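Local coordinates for protein CELL division inhibitor (Pyrococcus furiosus, PDB 1G3Q) that probably binds and hydrolyses ATP as the MinD ATPase of the cell division apparatus, and is seen here with ADP and magnesium, at residues 9-14 and 146-151; 55-60 and 84-88; 75-79 and 210-215. Residues are numbered along the deposited sequence.

Contact 1 (9-14 and 146-151); sequences SGKGGT and SCLTDT. With ADP (adenosine-5'-diphosphate), chain C.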
ATOM      1  N   SER A   9       1.236  -6.109  -5.896  1.00 19.43           N
ATOM      2  CA  SER A   9       1.239  -6.051  -7.351  1.00 20.62           C
ATOM      3  C   SER A   9       2.194  -7.067  -7.959  1.00 21.45           C
ATOM      4  O   SER A   9       3.091  -7.585  -7.285  1.00 21.75           O
ATOM      5  CB  SER A   9       1.630  -4.656  -7.834  1.00 20.67           C
ATOM      6  OG  SER A   9       1.572  -4.592  -9.247  1.00 21.32           O
ATOM      7  N   GLY A  10       1.994  -7.346  -9.242  1.00 22.38           N
ATOM      8  CA  GLY A  10       2.854  -8.279  -9.939  1.00 23.42           C
ATOM      9  C   GLY A  10       4.080  -7.550 -10.448  1.00 24.13           C
ATOM     10  O   GLY A  10       5.122  -8.156 -10.687  1.00 24.76           O
ATOM     11  N   LYS A  11       3.957  -6.238 -10.609  1.00 24.76           N
ATOM     12  CA  LYS A  11       5.065  -5.423 -11.094  1.00 25.48           C
ATOM     13  C   LYS A  11       5.238  -4.158 -10.265  1.00 25.22           C
ATOM     14  O   LYS A  11       4.311  -3.713  -9.590  1.00 25.03           O
ATOM     15  CB  LYS A  11       4.839  -5.023 -12.553  1.00 26.36           C
ATOM     16  CG  LYS A  11       4.793  -6.182 -13.535  1.00 28.24           C
ATOM     17  CD  LYS A  11       4.648  -5.659 -14.960  1.00 29.65           C
ATOM     18  CE  LYS A  11       4.695  -6.781 -15.980  1.00 30.18           C
ATOM     19  NZ  LYS A  11       4.543  -6.246 -17.363  1.00 31.47           N
ATOM     20  N   GLY A  12       6.435  -3.584 -10.326  1.00 25.11           N
ATOM     21  CA  GLY A  12       6.702  -2.362  -9.594  1.00 24.56           C
ATOM     22  C   GLY A  12       6.291  -1.175 -10.443  1.00 23.98           C
ATOM     23  O   GLY A  12       6.090  -1.318 -11.651  1.00 24.33           O
ATOM     24  N   GLY A  13       6.162  -0.010  -9.817  1.00 23.44           N
ATOM     25  CA  GLY A  13       5.774   1.187 -10.541  1.00 22.14           C
ATOM     26  C   GLY A  13       4.302   1.213 -10.906  1.00 21.41           C
ATOM     27  O   GLY A  13       3.869   2.052 -11.693  1.00 21.46           O
ATOM     28  N   THR A  14       3.528   0.303 -10.325  1.00 20.63           N
ATOM     29  CA  THR A  14       2.099   0.217 -10.608  1.00 19.53           C
ATOM     30  C   THR A  14       1.253   1.148  -9.740  1.00 18.54           C
ATOM     31  O   THR A  14       0.117   1.468 -10.094  1.00 18.04           O
ATOM     32  CB  THR A  14       1.593  -1.230 -10.437  1.00 20.03           C
ATOM     33  OG1 THR A  14       2.032  -1.745  -9.174  1.00 21.01           O
ATOM     34  CG2 THR A  14       2.131  -2.117 -11.555  1.00 20.38           C
ATOM     35  N   SER A 146      -0.100  -7.975 -19.359  1.00 32.28           N
ATOM     36  CA  SER A 146       1.000  -8.621 -18.651  1.00 32.49           C
ATOM     37  C   SER A 146       0.984  -8.245 -17.170  1.00 32.01           C
ATOM     38  O   SER A 146       1.267  -9.072 -16.302  1.00 32.11           O
ATOM     39  CB  SER A 146       2.341  -8.225 -19.278  1.00 32.94           C
ATOM     40  OG  SER A 146       2.492  -6.816 -19.315  1.00 34.78           O
ATOM     41  N   CYS A 147       0.651  -6.994 -16.882  1.00 31.38           N
ATOM     42  CA  CYS A 147       0.599  -6.537 -15.502  1.00 30.75           C
ATOM     43  C   CYS A 147      -0.599  -7.182 -14.812  1.00 30.42           C
ATOM     44  O   CYS A 147      -0.528  -7.561 -13.648  1.00 29.88           O
ATOM     45  CB  CYS A 147       0.484  -5.013 -15.452  1.00 30.55           C
ATOM     46  SG  CYS A 147       0.582  -4.332 -13.778  1.00 30.24           S
ATOM     47  N   LEU A 148      -1.701  -7.313 -15.544  1.00 30.60           N
ATOM     48  CA  LEU A 148      -2.903  -7.926 -14.995  1.00 30.77           C
ATOM     49  C   LEU A 148      -2.656  -9.395 -14.656  1.00 30.89           C
ATOM     50  O   LEU A 148      -2.922  -9.835 -13.536  1.00 30.27           O
ATOM     51  CB  LEU A 148      -4.061  -7.820 -15.991  1.00 30.72           C
ATOM     52  CG  LEU A 148      -4.601  -6.422 -16.302  1.00 31.05           C
ATOM     53  CD1 LEU A 148      -5.605  -6.505 -17.439  1.00 31.10           C
ATOM     54  CD2 LEU A 148      -5.247  -5.828 -15.057  1.00 31.00           C
ATOM     55  N   THR A 149      -2.142 -10.149 -15.627  1.00 31.27           N
ATOM     56  CA  THR A 149      -1.872 -11.568 -15.421  1.00 31.54           C
ATOM     57  C   THR A 149      -0.840 -11.800 -14.320  1.00 31.50           C
ATOM     58  O   THR A 149      -0.981 -12.720 -13.517  1.00 31.56           O
ATOM     59  CB  THR A 149      -1.397 -12.253 -16.730  1.00 31.70           C
ATOM     60  OG1 THR A 149      -0.230 -11.591 -17.234  1.00 32.78           O
ATOM     61  CG2 THR A 149      -2.489 -12.195 -17.783  1.00 31.96           C
ATOM     62  N   ASP A 150       0.194 -10.968 -14.276  1.00 31.77           N
ATOM     63  CA  ASP A 150       1.217 -11.110 -13.246  1.00 32.09           C
ATOM     64  C   ASP A 150       0.620 -10.858 -11.865  1.00 32.05           C
ATOM     65  O   ASP A 150       0.854 -11.624 -10.929  1.00 32.05           O
ATOM     66  CB  ASP A 150       2.373 -10.136 -13.501  1.00 32.34           C
ATOM     67  CG  ASP A 150       3.319 -10.628 -14.581  1.00 32.74           C
ATOM     68  OD1 ASP A 150       2.971 -11.611 -15.268  1.00 32.83           O
ATOM     69  OD2 ASP A 150       4.405 -10.032 -14.744  1.00 32.55           O
ATOM     70  N   THR A 151      -0.157  -9.786 -11.743  1.00 32.11           N
ATOM     71  CA  THR A 151      -0.783  -9.441 -10.470  1.00 32.10           C
ATOM     72  C   THR A 151      -1.782 -10.524 -10.072  1.00 32.35           C
ATOM     73  O   THR A 151      -1.932 -10.849  -8.895  1.00 32.06           O
ATOM     74  CB  THR A 151      -1.504  -8.083 -10.557  1.00 31.87           C
ATOM     75  OG1 THR A 151      -0.563  -7.071 -10.942  1.00 31.41           O
ATOM     76  CG2 THR A 151      -2.110  -7.715  -9.210  1.00 31.12           C
TER
HETATM   77  PB  ADP C 238       5.088   1.547  -6.864  1.00 18.51           P
HETATM   78  O1B ADP C 238       6.430   1.221  -7.301  1.00 18.62           O
HETATM   79  O2B ADP C 238       4.143   0.529  -7.349  1.00 17.61           O
HETATM   80  O3B ADP C 238       4.876   1.784  -5.238  1.00 17.20           O
HETATM   81  PA  ADP C 238       4.389   4.285  -7.012  1.00 18.69           P
HETATM   82  O1A ADP C 238       5.519   4.921  -6.428  1.00 17.45           O
HETATM   83  O2A ADP C 238       3.226   4.281  -6.164  1.00 18.14           O
HETATM   84  O3A ADP C 238       4.666   2.883  -7.522  1.00 18.24           O
HETATM   85  O5' ADP C 238       4.062   5.076  -8.247  1.00 17.70           O
HETATM   86  C5' ADP C 238       5.019   5.304  -9.352  1.00 18.36           C
HETATM   87  C4' ADP C 238       4.948   6.695  -9.869  1.00 18.67           C
HETATM   88  O4' ADP C 238       3.751   6.911 -10.670  1.00 19.06           O
HETATM   89  C3' ADP C 238       4.885   7.759  -8.819  1.00 19.08           C
HETATM   90  O3' ADP C 238       5.782   8.822  -9.131  1.00 19.96           O
HETATM   91  C2' ADP C 238       3.478   8.274  -8.805  1.00 18.91           C
HETATM   92  O2' ADP C 238       3.321   9.650  -8.466  1.00 18.49           O
HETATM   93  C1' ADP C 238       2.969   8.026 -10.160  1.00 18.98           C
HETATM   94  N9  ADP C 238       1.557   7.554 -10.206  1.00 18.66           N
HETATM   95  C8  ADP C 238       0.902   6.463  -9.613  1.00 18.53           C
HETATM   96  N7  ADP C 238      -0.368   6.356  -9.875  1.00 18.53           N
HETATM   97  C5  ADP C 238      -0.609   7.433 -10.698  1.00 18.56           C
HETATM   98  C6  ADP C 238      -1.790   7.904 -11.339  1.00 18.87           C
HETATM   99  N6  ADP C 238      -2.940   7.247 -11.179  1.00 18.65           N
HETATM  100  N1  ADP C 238      -1.704   9.055 -12.125  1.00 18.76           N
HETATM  101  C2  ADP C 238      -0.512   9.712 -12.272  1.00 19.29           C
HETATM  102  N3  ADP C 238       0.656   9.333 -11.698  1.00 18.62           N
HETATM  103  C4  ADP C 238       0.548   8.187 -10.921  1.00 18.86           C
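The loop 9-14 meets residues 146-151 of helix 145-160 most closely at Gly-10, whose CA lies 3.9 Å from the CA of Thr-151. An ideal CB on Gly-10 would sit 2.5 Å from both Thr-151 N and Asp-150 C, a clash, so only a residue without a side chain fits at this spacing. Here the backbone amide Gly-10 N donates to Thr-151 OG1 (3.1 Å, 149° at the hydrogen). That hydroxyl, held in the m rotamer, passes its own proton back to Cys-147 O at 2.8 Å, so it links the loop to the preceding helical turn. Further on, Gly-13 N, at positive phi (75°), donates to ADP O1B (2.8 Å), as expected of a P-loop (Walker A) nest of amides.

Among the side chains, Lys-11 is extended, with chi2 to chi4 all t, and runs obliquely back toward the N-terminal end of the helix, where NZ donates to Ser-146 OG (2.9 Å). Its CE passes 3.5 Å from Asp-150 OD2. Thr-14 CG2 rests 3.5 Å from Cys-147 SG. Together the two segments bury 308 Å².

The loop joins strand 3-8 to helix 16-29, and Ser-9 OG also hydrogen-bonds Val-140 O of the neighbouring strand 136-141. That strand touches Cys-147 and Thr-151 as well, while Met-189 of helix 182-189 packs on Leu-148 and Thr-151, so helix 145-160 is held between the sheet, the nucleotide loop and helix 182-189.

Contact 2 (55-60 and 84-88); sequences PDVTLH and LPGAV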
ATOM      1  N   PRO A  55      12.631  10.455  10.219  1.00 20.58           N
ATOM      2  CA  PRO A  55      12.651   9.430  11.271  1.00 18.99           C
ATOM      3  C   PRO A  55      14.008   8.789  11.565  1.00 17.64           C
ATOM      4  O   PRO A  55      14.677   8.292  10.664  1.00 16.24           O
ATOM      5  CB  PRO A  55      11.627   8.415  10.775  1.00 19.45           C
ATOM      6  CG  PRO A  55      11.822   8.467   9.290  1.00 20.00           C
ATOM      7  CD  PRO A  55      11.913   9.964   9.027  1.00 20.25           C
ATOM      8  N   ASP A  56      14.406   8.792  12.834  1.00 16.81           N
ATOM      9  CA  ASP A  56      15.675   8.187  13.231  1.00 16.62           C
ATOM     10  C   ASP A  56      15.547   6.679  13.416  1.00 16.10           C
ATOM     11  O   ASP A  56      16.534   5.948  13.303  1.00 15.91           O
ATOM     12  CB  ASP A  56      16.180   8.780  14.545  1.00 17.33           C
ATOM     13  CG  ASP A  56      16.565  10.235  14.424  1.00 18.34           C
ATOM     14  OD1 ASP A  56      16.671  10.743  13.289  1.00 19.21           O
ATOM     15  OD2 ASP A  56      16.778  10.865  15.478  1.00 19.61           O
ATOM     16  N   VAL A  57      14.337   6.219  13.720  1.00 15.14           N
ATOM     17  CA  VAL A  57      14.093   4.799  13.947  1.00 14.83           C
ATOM     18  C   VAL A  57      13.109   4.294  12.902  1.00 14.64           C
ATOM     19  O   VAL A  57      12.054   4.892  12.697  1.00 14.31           O
ATOM     20  CB  VAL A  57      13.507   4.550  15.352  1.00 14.99           C
ATOM     21  CG1 VAL A  57      13.420   3.056  15.618  1.00 14.73           C
ATOM     22  CG2 VAL A  57      14.374   5.233  16.405  1.00 15.40           C
ATOM     23  N   THR A  58      13.455   3.187  12.251  1.00 13.95           N
ATOM     24  CA  THR A  58      12.612   2.637  11.200  1.00 13.51           C
ATOM     25  C   THR A  58      12.306   1.159  11.378  1.00 13.39           C
ATOM     26  O   THR A  58      12.821   0.498  12.279  1.00 13.55           O
ATOM     27  CB  THR A  58      13.289   2.788   9.825  1.00 13.70           C
ATOM     28  OG1 THR A  58      14.534   2.079   9.841  1.00 13.83           O
ATOM     29  CG2 THR A  58      13.557   4.257   9.502  1.00 13.37           C
ATOM     30  N   LEU A  59      11.467   0.646  10.488  1.00 13.24           N
ATOM     31  CA  LEU A  59      11.104  -0.762  10.500  1.00 13.42           C
ATOM     32  C   LEU A  59      12.383  -1.588  10.335  1.00 13.29           C
ATOM     33  O   LEU A  59      12.506  -2.681  10.886  1.00 12.84           O
ATOM     34  CB  LEU A  59      10.130  -1.053   9.353  1.00 12.94           C
ATOM     35  CG  LEU A  59       9.719  -2.506   9.086  1.00 13.63           C
ATOM     36  CD1 LEU A  59       9.153  -3.132  10.349  1.00 12.52           C
ATOM     37  CD2 LEU A  59       8.693  -2.537   7.963  1.00 13.06           C
ATOM     38  N   HIS A  60      13.344  -1.052   9.585  1.00 13.61           N
ATOM     39  CA  HIS A  60      14.604  -1.756   9.359  1.00 13.85           C
ATOM     40  C   HIS A  60      15.350  -1.990  10.671  1.00 14.48           C
ATOM     41  O   HIS A  60      15.968  -3.042  10.864  1.00 14.35           O
ATOM     42  CB  HIS A  60      15.487  -0.975   8.378  1.00 12.80           C
ATOM     43  CG  HIS A  60      14.940  -0.931   6.984  1.00 12.29           C
ATOM     44  ND1 HIS A  60      13.805  -0.223   6.650  1.00 11.59           N
ATOM     45  CD2 HIS A  60      15.367  -1.518   5.842  1.00 11.81           C
ATOM     46  CE1 HIS A  60      13.560  -0.374   5.361  1.00 12.28           C
ATOM     47  NE2 HIS A  60      14.492  -1.155   4.847  1.00 11.88           N
ATOM     48  N   LEU A  84       4.966   3.701   9.868  1.00 12.75           N
ATOM     49  CA  LEU A  84       6.046   2.823  10.318  1.00 12.21           C
ATOM     50  C   LEU A  84       6.947   2.916   9.090  1.00 11.87           C
ATOM     51  O   LEU A  84       6.803   2.152   8.139  1.00 12.02           O
ATOM     52  CB  LEU A  84       5.527   1.391  10.513  1.00 12.44           C
ATOM     53  CG  LEU A  84       6.544   0.288  10.840  1.00 12.75           C
ATOM     54  CD1 LEU A  84       7.498   0.767  11.904  1.00 12.47           C
ATOM     55  CD2 LEU A  84       5.815  -0.975  11.301  1.00 12.32           C
ATOM     56  N   PRO A  85       7.874   3.886   9.092  1.00 12.05           N
ATOM     57  CA  PRO A  85       8.813   4.151   7.999  1.00 11.92           C
ATOM     58  C   PRO A  85       9.945   3.164   7.779  1.00 12.11           C
ATOM     59  O   PRO A  85      10.326   2.424   8.672  1.00 12.72           O
ATOM     60  CB  PRO A  85       9.337   5.536   8.346  1.00 11.46           C
ATOM     61  CG  PRO A  85       9.482   5.429   9.847  1.00 12.01           C
ATOM     62  CD  PRO A  85       8.186   4.731  10.263  1.00 11.30           C
ATOM     63  N   GLY A  86      10.478   3.175   6.563  1.00 12.69           N
ATOM     64  CA  GLY A  86      11.592   2.311   6.231  1.00 13.07           C
ATOM     65  C   GLY A  86      12.827   3.174   6.041  1.00 13.72           C
ATOM     66  O   GLY A  86      12.715   4.348   5.685  1.00 13.84           O
ATOM     67  N   ALA A  87      14.003   2.612   6.297  1.00 14.01           N
ATOM     68  CA  ALA A  87      15.245   3.353   6.123  1.00 15.19           C
ATOM     69  C   ALA A  87      15.608   3.274   4.646  1.00 15.26           C
ATOM     70  O   ALA A  87      15.168   2.360   3.948  1.00 15.24           O
ATOM     71  CB  ALA A  87      16.360   2.734   6.976  1.00 14.93           C
ATOM     72  N   VAL A  88      16.398   4.231   4.164  1.00 15.86           N
ATOM     73  CA  VAL A  88      16.800   4.225   2.762  1.00 16.13           C
ATOM     74  C   VAL A  88      18.230   3.727   2.546  1.00 16.20           C
ATOM     75  O   VAL A  88      18.548   3.209   1.475  1.00 16.67           O
ATOM     76  CB  VAL A  88      16.688   5.635   2.126  1.00 17.00           C
ATOM     77  CG1 VAL A  88      15.238   6.122   2.162  1.00 17.28           C
ATOM     78  CG2 VAL A  88      17.594   6.606   2.859  1.00 17.62           C
TER
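Leu-84, the last residue of strand 81-84, points its CA-to-CB bond sideways, yet its end reaches Leu-59, with CD2 4.1 Å from Leu-59 CD1. Pro-85 follows and buries the most area of the segment, 67 Å². Its CG lies 3.8 Å from Pro-55 CB, and its carbonyl accepts the hydrogen bond between the segments: Leu-59 N to Pro-85 O is 2.8 Å and almost linear at 174°. The same oxygen is 3.2 Å from Thr-58 CB. At Gly-86 the backbones come nearest: Gly-86 CA lies 5.1 Å from Thr-58 CA. The glycine CA sits at the edge of the His-60 ring, 3.4 Å from His-60 ND1, and an ideal CB would fall 2.9 Å from His-60 CE1, a clash. Ala-87 then turns its methyl over the imidazole face, CB lying 4.2 Å from the ring centroid and 27° off the normal, a CH-pi contact, while Ala-87 N is 2.9 Å from His-60 ND1. The other ring nitrogen, His-60 NE2, is hydrogen-bonded to Leu-41 O.

Thr-58 is the N-cap of helix 59-63, its OG1 accepting a weak bond from His-60 N (3.4 Å, 125°); separately, Asp-61 OD2 accepts from Thr-58 N. The arrangement is thus an N-capped short helix, joined by the Leu-59 N to Pro-85 O bond to the loop after strand 81-84 of the P-loop NTPase fold.

Contact 3 (75-79 and 210-215); sequences MTQFD and GIPAVK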
ATOM      1  N   MET A  75       3.919   9.990  13.948  1.00 14.65           N
ATOM      2  CA  MET A  75       2.708  10.727  13.610  1.00 15.40           C
ATOM      3  C   MET A  75       2.955  11.241  12.198  1.00 15.12           C
ATOM      4  O   MET A  75       4.088  11.217  11.714  1.00 15.15           O
ATOM      5  CB  MET A  75       2.556  11.954  14.515  1.00 16.43           C
ATOM      6  CG  MET A  75       3.606  13.046  14.206  1.00 17.84           C
ATOM      7  SD  MET A  75       3.447  14.639  15.088  1.00 20.74           S
ATOM      8  CE  MET A  75       2.379  15.574  13.964  1.00 19.76           C
ATOM      9  N   THR A  76       1.895  11.696  11.541  1.00 14.49           N
ATOM     10  CA  THR A  76       2.012  12.305  10.224  1.00 14.51           C
ATOM     11  C   THR A  76       1.163  13.561  10.382  1.00 15.13           C
ATOM     12  O   THR A  76       0.489  13.724  11.401  1.00 15.06           O
ATOM     13  CB  THR A  76       1.410  11.444   9.095  1.00 14.09           C
ATOM     14  OG1 THR A  76      -0.017  11.437   9.210  1.00 13.33           O
ATOM     15  CG2 THR A  76       1.943  10.019   9.162  1.00 14.24           C
ATOM     16  N   GLN A  77       1.187  14.442   9.392  1.00 15.55           N
ATOM     17  CA  GLN A  77       0.405  15.669   9.468  1.00 16.39           C
ATOM     18  C   GLN A  77      -1.074  15.395   9.200  1.00 16.12           C
ATOM     19  O   GLN A  77      -1.890  16.310   9.204  1.00 15.45           O
ATOM     20  CB  GLN A  77       0.927  16.674   8.444  1.00 17.73           C
ATOM     21  CG  GLN A  77       0.623  16.284   7.007  1.00 20.09           C
ATOM     22  CD  GLN A  77       1.499  17.011   6.014  1.00 21.80           C
ATOM     23  OE1 GLN A  77       2.674  16.674   5.840  1.00 23.59           O
ATOM     24  NE2 GLN A  77       0.940  18.022   5.364  1.00 21.98           N
ATOM     25  N   PHE A  78      -1.417  14.132   8.976  1.00 15.69           N
ATOM     26  CA  PHE A  78      -2.793  13.762   8.675  1.00 16.26           C
ATOM     27  C   PHE A  78      -3.522  13.142   9.858  1.00 16.98           C
ATOM     28  O   PHE A  78      -2.969  12.305  10.584  1.00 16.26           O
ATOM     29  CB  PHE A  78      -2.803  12.809   7.478  1.00 16.29           C
ATOM     30  CG  PHE A  78      -1.999  13.316   6.317  1.00 15.48           C
ATOM     31  CD1 PHE A  78      -2.465  14.370   5.542  1.00 15.76           C
ATOM     32  CD2 PHE A  78      -0.739  12.796   6.050  1.00 15.29           C
ATOM     33  CE1 PHE A  78      -1.687  14.904   4.521  1.00 15.69           C
ATOM     34  CE2 PHE A  78       0.051  13.324   5.028  1.00 15.39           C
ATOM     35  CZ  PHE A  78      -0.422  14.378   4.265  1.00 15.41           C
ATOM     36  N   ASP A  79      -4.768  13.573  10.046  1.00 17.09           N
ATOM     37  CA  ASP A  79      -5.598  13.082  11.137  1.00 17.62           C
ATOM     38  C   ASP A  79      -5.755  11.576  11.115  1.00 16.84           C
ATOM     39  O   ASP A  79      -6.151  11.001  10.100  1.00 16.48           O
ATOM     40  CB  ASP A  79      -7.002  13.698  11.081  1.00 18.90           C
ATOM     41  CG  ASP A  79      -7.017  15.156  11.472  1.00 20.41           C
ATOM     42  OD1 ASP A  79      -5.981  15.660  11.952  1.00 20.70           O
ATOM     43  OD2 ASP A  79      -8.075  15.794  11.310  1.00 21.82           O
ATOM     44  N   GLY A 210       4.718  15.437  -1.063  1.00 14.93           N
ATOM     45  CA  GLY A 210       4.782  14.808   0.245  1.00 14.24           C
ATOM     46  C   GLY A 210       3.420  14.913   0.910  1.00 13.96           C
ATOM     47  O   GLY A 210       3.287  14.803   2.132  1.00 13.53           O
ATOM     48  N   ILE A 211       2.399  15.148   0.092  1.00 13.69           N
ATOM     49  CA  ILE A 211       1.021  15.252   0.568  1.00 13.47           C
ATOM     50  C   ILE A 211       0.161  14.535  -0.463  1.00 13.10           C
ATOM     51  O   ILE A 211       0.014  15.012  -1.589  1.00 12.35           O
ATOM     52  CB  ILE A 211       0.542  16.718   0.647  1.00 14.18           C
ATOM     53  CG1 ILE A 211       1.446  17.529   1.580  1.00 14.30           C
ATOM     54  CG2 ILE A 211      -0.899  16.759   1.152  1.00 13.89           C
ATOM     55  CD1 ILE A 211       1.134  19.037   1.570  1.00 15.24           C
ATOM     56  N   PRO A 212      -0.409  13.375  -0.099  1.00 12.61           N
ATOM     57  CA  PRO A 212      -1.249  12.615  -1.032  1.00 12.87           C
ATOM     58  C   PRO A 212      -2.330  13.469  -1.684  1.00 13.07           C
ATOM     59  O   PRO A 212      -2.999  14.262  -1.018  1.00 12.51           O
ATOM     60  CB  PRO A 212      -1.821  11.507  -0.152  1.00 12.80           C
ATOM     61  CG  PRO A 212      -0.681  11.241   0.802  1.00 12.66           C
ATOM     62  CD  PRO A 212      -0.257  12.654   1.177  1.00 12.52           C
ATOM     63  N   ALA A 213      -2.491  13.292  -2.991  1.00 13.34           N
ATOM     64  CA  ALA A 213      -3.472  14.046  -3.760  1.00 13.54           C
ATOM     65  C   ALA A 213      -4.863  14.055  -3.145  1.00 14.00           C
ATOM     66  O   ALA A 213      -5.585  15.047  -3.256  1.00 13.75           O
ATOM     67  CB  ALA A 213      -3.537  13.507  -5.184  1.00 13.69           C
ATOM     68  N   VAL A 214      -5.247  12.965  -2.487  1.00 14.42           N
ATOM     69  CA  VAL A 214      -6.576  12.898  -1.895  1.00 15.19           C
ATOM     70  C   VAL A 214      -6.816  14.103  -0.991  1.00 15.79           C
ATOM     71  O   VAL A 214      -7.943  14.581  -0.883  1.00 15.17           O
ATOM     72  CB  VAL A 214      -6.789  11.570  -1.106  1.00 16.15           C
ATOM     73  CG1 VAL A 214      -5.906  11.533   0.125  1.00 16.74           C
ATOM     74  CG2 VAL A 214      -8.256  11.423  -0.722  1.00 17.35           C
ATOM     75  N   LYS A 215      -5.757  14.610  -0.360  1.00 15.40           N
ATOM     76  CA  LYS A 215      -5.905  15.774   0.505  1.00 15.47           C
ATOM     77  C   LYS A 215      -5.344  17.049  -0.125  1.00 14.84           C
ATOM     78  O   LYS A 215      -5.954  18.111  -0.028  1.00 14.61           O
ATOM     79  CB  LYS A 215      -5.227  15.544   1.859  1.00 17.22           C
ATOM     80  CG  LYS A 215      -5.599  16.613   2.889  1.00 19.72           C
ATOM     81  CD  LYS A 215      -4.975  16.346   4.252  1.00 21.92           C
ATOM     82  CE  LYS A 215      -5.386  17.416   5.246  1.00 22.78           C
ATOM     83  NZ  LYS A 215      -4.726  17.242   6.567  1.00 24.10           N
TER
HETATM   84  O   HOH W   1      -6.083  15.014   7.753  1.00 26.81           O
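Phe-78 is the centre of this contact, giving up 82 Å² of the 240 Å² buried by both sides. With chi1 at -50° (m) and chi2 at -73°, its ring projects from the loop 75-79 against segment 210-215, although the backbones stay apart: the nearest CA pairs, Gln-77 with Ile-211 and Phe-78 with Lys-215, are 8.9 and 9.0 Å apart. The gap is therefore bridged by side chains. Phe-78 CZ comes 3.5 Å from Pro-212 CD, CE1 lies 3.9 Å from Ile-211 CG2, and CD1 is 3.4 Å from Lys-215 CD. The Ile-211 and Lys-215 atoms lie near the ring plane, at its edge.

Lys-215 is fully extended, all four chi angles t, so its aliphatic part runs past the ring and its NZ ends 2.9 Å from a water oxygen that also accepts from Asp-79 N (3.0 Å), a water bridge between the segments. Gln-77 has chi1 p and chi2 t, which places NE2 3.8 Å from Ile-211 CG1. Thr-76, also p, turns OG1 to accept from Phe-78 N (3.0 Å, 155°), an ST turn that shapes the loop just before the ring. In the partner segment, Gly-210, at phi 84°, is the C' residue of a Schellman motif ending helix 201-209.

Residues 76-80 link the antiparallel strands 74-75 and 81-84, a beta-hairpin at the edge of the sheet. Facing it, Pro-212, N-cap of helix 213-216, and Val-214 lean on Asn-22 and Val-25 of helix 16-29, and Leu-50 also touches Pro-212.

Each contact joins segments distant in sequence. The centre of contact 1 lies about 26 Å from the centre of contact 2 and equally far from that of contact 3, while the centres of contacts 2 and 3 are about 18 Å apart. Contact 1 alone includes residues that bind the ADP directly. The side chain of Pro-212 in contact 3 is about 10 Å from the nucleotide, whereas Gly-86 in contact 2 is about 13 Å from it and about 11 Å from the magnesium. Along the chain contact 2 is nested inside the loop closed by contact 1, while contact 3 crosses both. Contacts 1 and 3 lie on opposite sides of the chain's centre, and the nearest atoms of contacts 2 and 3 are about 7 Å apart.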